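Local coordinates for peroxiredoxin 5 (Alvinella pompejana, PDB 2XHF), which probably reduces hydrogen peroxide and organic hydroperoxides as a thiol-dependent antioxidant enzyme of the peroxiredoxin family, at residues A[34-39]-A[104-108]. Sequence-based numbering, arbitrary orientation.
Sequences FPIHDV and IRMLA
With chi1 at 48°, Phe-34 sets its ring between its own backbone N and carbonyl carbon, a placement that brings CZ up to both Arg-105 and Leu-107. Arg-105 answers with a chain bent at both chi2 and chi3, which folds the guanidinium back toward the same ring. Arg-105 NH2 approaches Phe-34 CZ obliquely, at 3.7 Å, the two planes tilted 42° apart. Two residues further along the strand, Leu-107 divides its branches: CD2 meets the ring edge near its plane, 4.0 Å from Phe-34 CZ, while CD1 lies 4.0 Å from CD1 at the end of the extended Ile-36 chain. Val-39 CG2 adds a looser contact, 4.3 Å from Leu-107 CD1. The pair illustrates how a strand at the edge of the chain's thioredoxin-fold sheet can be covered on one face: strand 105-108 pairs in parallel with strand 79-84, and Phe-34, Ile-36 and Val-39, from strand 33-35, the turn after it and the short helix 37-40, pack over it. Met-106 and Ala-108 alternate to the other face, against helix 88-98. No direct hydrogen bond joins the two segments. Instead a water lying in the guanidinium plane accepts from Arg-105 NH1 at 3.0 Å and donates weakly to Asp-38 O at 3.5 Å. The main polar partner of Arg-105 is Glu-27, a loop residue that Phe-34 also touches; its OE2 forms a salt bridge with Arg-105 NE and probably helps fix the rotation of the guanidinium.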
ATOM      1  N   PHE A  34     -15.031 -10.301  -4.599  1.00 14.79           N
ATOM      2  CA  PHE A  34     -16.409 -10.714  -4.399  1.00 14.18           C
ATOM      3  C   PHE A  34     -17.221  -9.458  -4.099  1.00 12.14           C
ATOM      4  O   PHE A  34     -16.678  -8.437  -3.644  1.00 11.94           O
ATOM      5  CB  PHE A  34     -16.517 -11.698  -3.223  1.00 15.43           C
ATOM      6  CG  PHE A  34     -15.788 -11.241  -2.001  1.00 14.08           C
ATOM      7  CD1 PHE A  34     -16.398 -10.436  -1.074  1.00 13.45           C
ATOM      8  CD2 PHE A  34     -14.475 -11.613  -1.791  1.00 19.31           C
ATOM      9  CE1 PHE A  34     -15.740 -10.002   0.046  1.00 14.83           C
ATOM     10  CE2 PHE A  34     -13.790 -11.180  -0.671  1.00 20.01           C
ATOM     11  CZ  PHE A  34     -14.417 -10.356   0.247  1.00 16.05           C
ATOM     12  N   PRO A  35     -18.525  -9.518  -4.357  1.00 13.10           N
ATOM     13  CA  PRO A  35     -19.346  -8.359  -3.995  1.00 14.14           C
ATOM     14  C   PRO A  35     -19.307  -8.125  -2.504  1.00 13.23           C
ATOM     15  O   PRO A  35     -19.394  -9.054  -1.698  1.00 13.95           O
ATOM     16  CB  PRO A  35     -20.769  -8.804  -4.397  1.00 17.70           C
ATOM     17  CG  PRO A  35     -20.562  -9.873  -5.426  1.00 18.88           C
ATOM     18  CD  PRO A  35     -19.301 -10.583  -5.031  1.00 15.20           C
ATOM     19  N   ILE A  36     -19.199  -6.874  -2.116  1.00 13.03           N
ATOM     20  CA  ILE A  36     -19.236  -6.555  -0.689  1.00 13.07           C
ATOM     21  C   ILE A  36     -20.545  -7.026  -0.049  1.00 12.40           C
ATOM     22  O   ILE A  36     -20.586  -7.308   1.151  1.00 12.64           O
ATOM     23  CB  ILE A  36     -18.965  -5.063  -0.440  1.00 13.20           C
ATOM     24  CG1 ILE A  36     -18.679  -4.826   1.050  1.00 13.67           C
ATOM     25  CG2 ILE A  36     -20.066  -4.165  -0.965  1.00 14.61           C
ATOM     26  CD1 ILE A  36     -18.184  -3.422   1.356  1.00 15.18           C
ATOM     27  N   HIS A  37     -21.619  -7.110  -0.834  1.00 12.64           N
ATOM     28  CA  HIS A  37     -22.870  -7.665  -0.311  1.00 11.84           C
ATOM     29  C   HIS A  37     -22.719  -9.056   0.303  1.00 12.15           C
ATOM     30  O   HIS A  37     -23.518  -9.444   1.158  1.00 13.39           O
ATOM     31  CB  HIS A  37     -23.933  -7.686  -1.391  1.00 14.07           C
ATOM     32  CG  HIS A  37     -24.600  -6.367  -1.587  1.00 16.91           C
ATOM     33  ND1 HIS A  37     -25.847  -6.242  -2.153  1.00 18.41           N
ATOM     34  CD2 HIS A  37     -24.207  -5.111  -1.263  1.00 16.47           C
ATOM     35  CE1 HIS A  37     -26.184  -4.969  -2.196  1.00 16.97           C
ATOM     36  NE2 HIS A  37     -25.210  -4.261  -1.655  1.00 17.64           N
ATOM     37  N   ASP A  38     -21.720  -9.825  -0.137  1.00 11.91           N
ATOM     38  CA  ASP A  38     -21.509 -11.143   0.457  1.00 13.20           C
ATOM     39  C   ASP A  38     -21.200 -11.040   1.938  1.00 14.05           C
ATOM     40  O   ASP A  38     -21.489 -11.951   2.698  1.00 14.93           O
ATOM     41  CB  ASP A  38     -20.348 -11.895  -0.201  1.00 14.23           C
ATOM     42  CG  ASP A  38     -20.634 -12.334  -1.624  1.00 14.49           C
ATOM     43  OD1 ASP A  38     -21.783 -12.226  -2.108  1.00 17.79           O
ATOM     44  OD2 ASP A  38     -19.678 -12.839  -2.249  1.00 15.90           O
ATOM     45  N   VAL A  39     -20.571  -9.945   2.351  1.00 12.47           N
ATOM     46  CA  VAL A  39     -20.097  -9.849   3.722  1.00 12.64           C
ATOM     47  C   VAL A  39     -21.271  -9.690   4.694  1.00 14.19           C
ATOM     48  O   VAL A  39     -21.246 -10.244   5.791  1.00 14.86           O
ATOM     49  CB  VAL A  39     -19.098  -8.664   3.863  1.00 12.33           C
ATOM     50  CG1 VAL A  39     -18.637  -8.516   5.304  1.00 12.79           C
ATOM     51  CG2 VAL A  39     -17.913  -8.874   2.926  1.00 14.45           C
ATOM     52  N   ILE A 104     -11.360  -8.831  12.277  1.00 12.42           N
ATOM     53  CA  ILE A 104     -11.911  -7.847  11.354  1.00 13.72           C
ATOM     54  C   ILE A 104     -11.567  -8.247   9.923  1.00 13.85           C
ATOM     55  O   ILE A 104     -10.418  -8.562   9.622  1.00 14.66           O
ATOM     56  CB  ILE A 104     -11.337  -6.440  11.651  1.00 13.89           C
ATOM     57  CG1 ILE A 104     -11.696  -5.989  13.083  1.00 16.73           C
ATOM     58  CG2 ILE A 104     -11.837  -5.427  10.632  1.00 14.45           C
ATOM     59  CD1 ILE A 104     -10.936  -4.751  13.538  1.00 20.54           C
ATOM     60  N   ARG A 105     -12.568  -8.275   9.055  1.00 12.65           N
ATOM     61  CA  ARG A 105     -12.364  -8.524   7.643  1.00 12.62           C
ATOM     62  C   ARG A 105     -11.714  -7.292   7.020  1.00 12.77           C
ATOM     63  O   ARG A 105     -12.221  -6.189   7.157  1.00 14.54           O
ATOM     64  CB  ARG A 105     -13.708  -8.803   6.977  1.00 13.94           C
ATOM     65  CG  ARG A 105     -14.462 -10.021   7.525  1.00 15.27           C
ATOM     66  CD  ARG A 105     -13.868 -11.344   7.049  1.00 14.02           C
ATOM     67  NE  ARG A 105     -13.926 -11.486   5.604  1.00 13.65           N
ATOM     68  CZ  ARG A 105     -15.015 -11.805   4.916  1.00 15.61           C
ATOM     69  NH1 ARG A 105     -16.175 -12.069   5.521  1.00 17.38           N
ATOM     70  NH2 ARG A 105     -14.925 -11.879   3.603  1.00 14.87           N
ATOM     71  N   MET A 106     -10.614  -7.510   6.310  1.00 12.03           N
ATOM     72  CA  MET A 106      -9.852  -6.425   5.723  1.00 12.50           C
ATOM     73  C   MET A 106     -10.153  -6.352   4.250  1.00 11.86           C
ATOM     74  O   MET A 106      -9.645  -7.154   3.461  1.00 14.06           O
ATOM     75  CB  MET A 106      -8.356  -6.629   5.982  1.00 13.63           C
ATOM     76  CG  MET A 106      -7.990  -6.513   7.446  1.00 16.61           C
ATOM     77  SD  MET A 106      -7.850  -4.771   7.908  1.00 16.99           S
ATOM     78  CE  MET A 106      -7.933  -4.848   9.694  1.00 19.82           C
ATOM     79  N   LEU A 107     -11.002  -5.395   3.897  1.00 11.35           N
ATOM     80  CA  LEU A 107     -11.515  -5.245   2.555  1.00 11.61           C
ATOM     81  C   LEU A 107     -10.767  -4.134   1.801  1.00 12.61           C
ATOM     82  O   LEU A 107     -10.701  -3.002   2.242  1.00 14.33           O
ATOM     83  CB  LEU A 107     -13.011  -4.948   2.580  1.00 13.83           C
ATOM     84  CG  LEU A 107     -13.874  -5.935   3.358  1.00 11.96           C
ATOM     85  CD1 LEU A 107     -15.319  -5.492   3.269  1.00 14.97           C
ATOM     86  CD2 LEU A 107     -13.700  -7.363   2.857  1.00 13.79           C
ATOM     87  N   ALA A 108     -10.213  -4.507   0.663  1.00 11.49           N
ATOM     88  CA  ALA A 108      -9.460  -3.585  -0.180  1.00 13.10           C
ATOM     89  C   ALA A 108     -10.336  -3.072  -1.306  1.00 13.26           C
ATOM     90  O   ALA A 108     -10.709  -3.828  -2.203  1.00 13.48           O
ATOM     91  CB  ALA A 108      -8.229  -4.274  -0.734  1.00 13.79           C
TER
HETATM   92  O   HOH W   1     -18.406 -13.150   3.785  1.00 28.52           O